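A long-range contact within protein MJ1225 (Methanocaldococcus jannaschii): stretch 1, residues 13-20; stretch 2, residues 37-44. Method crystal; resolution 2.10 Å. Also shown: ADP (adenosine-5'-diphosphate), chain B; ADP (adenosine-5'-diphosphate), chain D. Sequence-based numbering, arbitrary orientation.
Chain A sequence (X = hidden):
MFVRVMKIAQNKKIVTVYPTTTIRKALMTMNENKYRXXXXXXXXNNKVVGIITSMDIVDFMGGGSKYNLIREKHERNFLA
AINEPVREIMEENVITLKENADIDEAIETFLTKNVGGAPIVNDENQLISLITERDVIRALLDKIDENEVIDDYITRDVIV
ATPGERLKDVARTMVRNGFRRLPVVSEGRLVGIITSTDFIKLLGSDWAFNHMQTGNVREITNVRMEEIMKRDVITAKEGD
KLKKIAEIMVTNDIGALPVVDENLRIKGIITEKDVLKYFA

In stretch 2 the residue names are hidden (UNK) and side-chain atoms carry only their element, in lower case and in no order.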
# COMPACT_ATOMS: atom_id res chain seq x y z
N LYS A 13 10.40 8.19 -15.26
CA LYS A 13 10.50 9.27 -14.29
C LYS A 13 9.72 8.91 -13.03
O LYS A 13 8.62 8.35 -13.11
CB LYS A 13 9.99 10.59 -14.89
CG LYS A 13 8.55 10.58 -15.44
CD LYS A 13 8.47 10.10 -16.89
CE LYS A 13 9.00 11.14 -17.87
NZ LYS A 13 9.27 10.56 -19.22
N ILE A 14 10.28 9.23 -11.88
CA ILE A 14 9.58 8.94 -10.64
C ILE A 14 8.66 10.10 -10.31
O ILE A 14 9.08 11.26 -10.28
CB ILE A 14 10.55 8.61 -9.49
CG1 ILE A 14 11.45 7.42 -9.87
CG2 ILE A 14 9.79 8.32 -8.19
CD1 ILE A 14 10.71 6.21 -10.48
N VAL A 15 7.39 9.78 -10.08
CA VAL A 15 6.39 10.75 -9.66
C VAL A 15 6.63 11.13 -8.20
O VAL A 15 6.66 10.27 -7.32
CB VAL A 15 4.94 10.22 -9.87
CG1 VAL A 15 3.92 11.16 -9.26
CG2 VAL A 15 4.66 10.02 -11.36
N THR A 16 6.82 12.43 -7.95
CA THR A 16 7.14 12.93 -6.62
C THR A 16 6.25 14.10 -6.22
O THR A 16 5.55 14.68 -7.06
CB THR A 16 8.60 13.40 -6.53
OG1 THR A 16 8.82 14.48 -7.45
CG2 THR A 16 9.58 12.28 -6.84
N VAL A 17 6.27 14.42 -4.93
CA VAL A 17 5.75 15.69 -4.42
C VAL A 17 6.83 16.42 -3.60
O VAL A 17 7.92 15.88 -3.36
CB VAL A 17 4.44 15.52 -3.60
CG1 VAL A 17 3.34 14.89 -4.46
CG2 VAL A 17 4.68 14.69 -2.34
N TYR A 18 6.53 17.65 -3.18
CA TYR A 18 7.44 18.47 -2.35
C TYR A 18 6.91 18.59 -0.93
O TYR A 18 5.73 18.34 -0.71
CB TYR A 18 7.62 19.86 -2.96
CG TYR A 18 7.91 19.78 -4.43
CD1 TYR A 18 9.16 19.37 -4.88
CD2 TYR A 18 6.93 20.08 -5.37
CE1 TYR A 18 9.44 19.27 -6.24
CE2 TYR A 18 7.19 19.99 -6.73
CZ TYR A 18 8.45 19.58 -7.16
OH TYR A 18 8.71 19.49 -8.51
N PRO A 19 7.78 18.97 0.03
CA PRO A 19 7.31 19.09 1.42
C PRO A 19 6.17 20.09 1.57
O PRO A 19 5.33 19.92 2.46
CB PRO A 19 8.55 19.61 2.16
CG PRO A 19 9.70 19.17 1.34
CD PRO A 19 9.23 19.22 -0.08
N THR A 20 6.14 21.10 0.71
CA THR A 20 5.10 22.13 0.78
C THR A 20 3.87 21.85 -0.09
O THR A 20 2.90 22.62 -0.06
CB THR A 20 5.67 23.54 0.46
OG1 THR A 20 6.43 23.49 -0.75
CG2 THR A 20 6.56 24.02 1.60
N UNK A 37 2.59 5.36 -3.96
CA UNK A 37 3.81 5.58 -3.15
C UNK A 37 4.59 6.76 -3.72
O UNK A 37 5.17 6.66 -4.80
c UNK A 37 6.94 3.23 -2.64
c UNK A 37 4.68 4.31 -3.14
n UNK A 37 5.44 0.10 -1.41
c UNK A 37 6.12 1.25 -1.40
n UNK A 37 6.23 1.96 -2.52
c UNK A 37 6.00 4.43 -2.37
n UNK A 37 6.69 1.66 -0.27
N UNK A 38 4.60 7.87 -2.99
CA UNK A 38 5.23 9.10 -3.48
C UNK A 38 6.40 9.60 -2.64
O UNK A 38 6.19 10.07 -1.50
c UNK A 38 2.91 10.03 -4.44
c UNK A 38 2.03 11.26 -4.34
c UNK A 38 3.23 9.73 -5.90
c UNK A 38 4.19 10.22 -3.61
N UNK A 39 7.64 9.53 -3.19
CA UNK A 39 8.78 10.19 -2.56
C UNK A 39 8.54 11.69 -2.45
O UNK A 39 7.97 12.31 -3.36
c UNK A 39 9.93 9.92 -3.54
c UNK A 39 9.55 8.67 -4.23
c UNK A 39 8.05 8.75 -4.37
N UNK A 40 8.96 12.25 -1.32
CA UNK A 40 8.91 13.68 -1.11
C UNK A 40 10.35 14.18 -1.26
O UNK A 40 11.27 13.69 -0.60
c UNK A 40 8.12 15.54 0.40
c UNK A 40 6.92 13.35 0.42
c UNK A 40 8.29 14.03 0.26
N UNK A 41 10.53 15.12 -2.17
CA UNK A 41 11.86 15.63 -2.51
C UNK A 41 11.92 17.16 -2.40
O UNK A 41 10.89 17.84 -2.50
c UNK A 41 12.29 15.20 -3.95
c UNK A 41 12.39 13.68 -4.07
c UNK A 41 11.37 15.80 -5.02
N UNK A 42 13.12 17.71 -2.18
CA UNK A 42 13.32 19.16 -2.30
C UNK A 42 13.20 19.60 -3.76
O UNK A 42 13.60 18.86 -4.67
n UNK A 42 13.80 19.50 0.48
c UNK A 42 14.85 19.29 -0.29
c UNK A 42 14.68 19.58 -1.77
o UNK A 42 15.93 18.87 0.15
N UNK A 43 12.70 20.82 -3.99
CA UNK A 43 12.39 21.28 -5.37
C UNK A 43 13.50 21.70 -6.39
O UNK A 43 13.35 21.40 -7.57
c UNK A 43 11.29 22.36 -5.32
N UNK A 44 14.61 22.34 -5.99
CA UNK A 44 15.32 22.16 -4.75
C UNK A 44 16.57 21.52 -5.32
O UNK A 44 17.02 21.88 -6.43
PB ADP B . 3.05 0.95 -4.63
O1B ADP B . 2.48 1.90 -5.62
O2B ADP B . 1.92 -0.04 -4.02
O3B ADP B . 3.67 1.67 -3.35
PA ADP B . 3.77 -1.29 -6.11
O1A ADP B . 2.36 -1.34 -6.62
O2A ADP B . 4.97 -2.01 -6.96
O3A ADP B . 4.22 0.03 -5.24
O5' ADP B . 4.05 -0.16 -7.28
C5' ADP B . 3.27 0.01 -8.51
C4' ADP B . 4.16 0.00 -9.79
O4' ADP B . 4.48 1.33 -10.31
C3' ADP B . 5.49 -0.69 -9.45
O3' ADP B . 5.81 -1.66 -10.46
C2' ADP B . 6.53 0.42 -9.41
O2' ADP B . 7.62 0.02 -10.24
C1' ADP B . 5.86 1.68 -9.99
N9 ADP B . 5.83 2.92 -9.11
C8 ADP B . 5.46 2.97 -7.83
N7 ADP B . 5.55 4.23 -7.39
C5 ADP B . 5.97 4.99 -8.39
C6 ADP B . 6.25 6.35 -8.53
N6 ADP B . 6.10 7.19 -7.51
N1 ADP B . 6.68 6.81 -9.72
C2 ADP B . 6.85 5.99 -10.75
N3 ADP B . 6.59 4.69 -10.65
C4 ADP B . 6.16 4.16 -9.49
PB ADP D . 4.72 -0.74 2.09
O1B ADP D . 4.65 -1.94 2.96
O2B ADP D . 3.85 -0.93 0.73
O3B ADP D . 6.22 -0.38 1.59
PA ADP D . 2.68 0.81 2.76
O1A ADP D . 1.75 0.32 3.80
O2A ADP D . 2.19 2.13 1.93
O3A ADP D . 4.25 0.59 2.80
O5' ADP D . 3.11 1.96 3.86
C5' ADP D . 3.24 1.74 5.30
C4' ADP D . 4.09 2.86 5.99
O4' ADP D . 5.49 2.66 5.61
C3' ADP D . 3.73 4.31 5.60
O3' ADP D . 3.80 5.14 6.77
C2' ADP D . 4.81 4.68 4.59
O2' ADP D . 5.08 6.09 4.57
C1' ADP D . 6.01 3.92 5.13
N9 ADP D . 7.01 3.65 4.05
C8 ADP D . 6.82 3.12 2.84
N7 ADP D . 8.00 3.05 2.20
C5 ADP D . 8.93 3.54 3.01
C6 ADP D . 10.30 3.73 2.91
N6 ADP D . 10.96 3.40 1.81
N1 ADP D . 10.95 4.27 3.96
C2 ADP D . 10.31 4.62 5.07
N3 ADP D . 9.00 4.45 5.19
C4 ADP D . 8.30 3.92 4.18

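Position 37 carries seven side-chain atoms: three carbons in a row, a nitrogen, then a carbon bearing two more nitrogens. They make no contact with stretch 1. That guanidinium identifies Arg37, which serves the nucleotides instead: NH1 donates a hydrogen bond to O3B of ADP (chain D) at 2.8 Å, a fitting use of a positive group beside phosphate.

Position 38 has four carbons, forked at the second, and its CA-to-CB bond points toward stretch 1. One tip lies near Val15 and the other near Val17. This is Leu38, with CD2 3.7 Å from Val15 CG1 and CD1 3.9 Å from Val17 CG1; the fork lets one buried side chain meet two valines.

At position 39 three carbons close a ring onto the backbone nitrogen, and the ring lies against Ile14 and Thr16. This is Pro39, its CG 4.0 Å from Ile14 CG2. A proline has no amide hydrogen to donate, but its carbonyl remains free to accept, and Val17 N donates to Pro39 O at 3.1 Å.

Position 40 shows one carbon carrying two others, near Val17, Tyr18 and Pro19: Val40. Its CG2 is 3.8 Å from Val17 CG2, while CG1 is 3.9 Å from Pro19 CD, so the beta-branched side chain, well suited to a strand, packs against Val17, the backbone of Tyr18 and Pro19.

Position 41 repeats the three-carbon branched pattern, touching Thr16 and Tyr18. This is Val41, with CG2 3.8 Å from Thr16 OG1 and 4.2 Å from Tyr18 CE1; a compact, beta-branched apolar side chain fits this buried strand position. Val41 N donates to Val17 O at 3.0 Å.

Position 42 has two carbons, the second carrying one oxygen and one nitrogen. CA-to-CB points away, yet the end approaches Pro19. This is Asn42, with ND2 4.2 Å from Pro19 CG; the polar amide suits this partly exposed loop.

Position 43 has a single side-chain carbon, against the Tyr18 ring, hence Ala43; its CB rests 3.7 Å from Tyr18 CD1, a small apolar contact at an exposed site.

Position 44 has no side-chain atoms and touches nothing on stretch 1: Gly44. Its phi of 112° favours glycine, and an ideal CB would clash with Asn42 C.

The contact works through a single beta bridge, Val17 with Val40, held by two nearly straight hydrogen bonds to Val17 and supplemented by apolar side-chain contacts. Toward the Val15 end, N6 of ADP (chain B) donates to Val15 O at 3.1 Å and to Arg37 O at 2.9 Å, so the adenine links both stretches.

Stretch 2 (37-44) RLPVVNAG
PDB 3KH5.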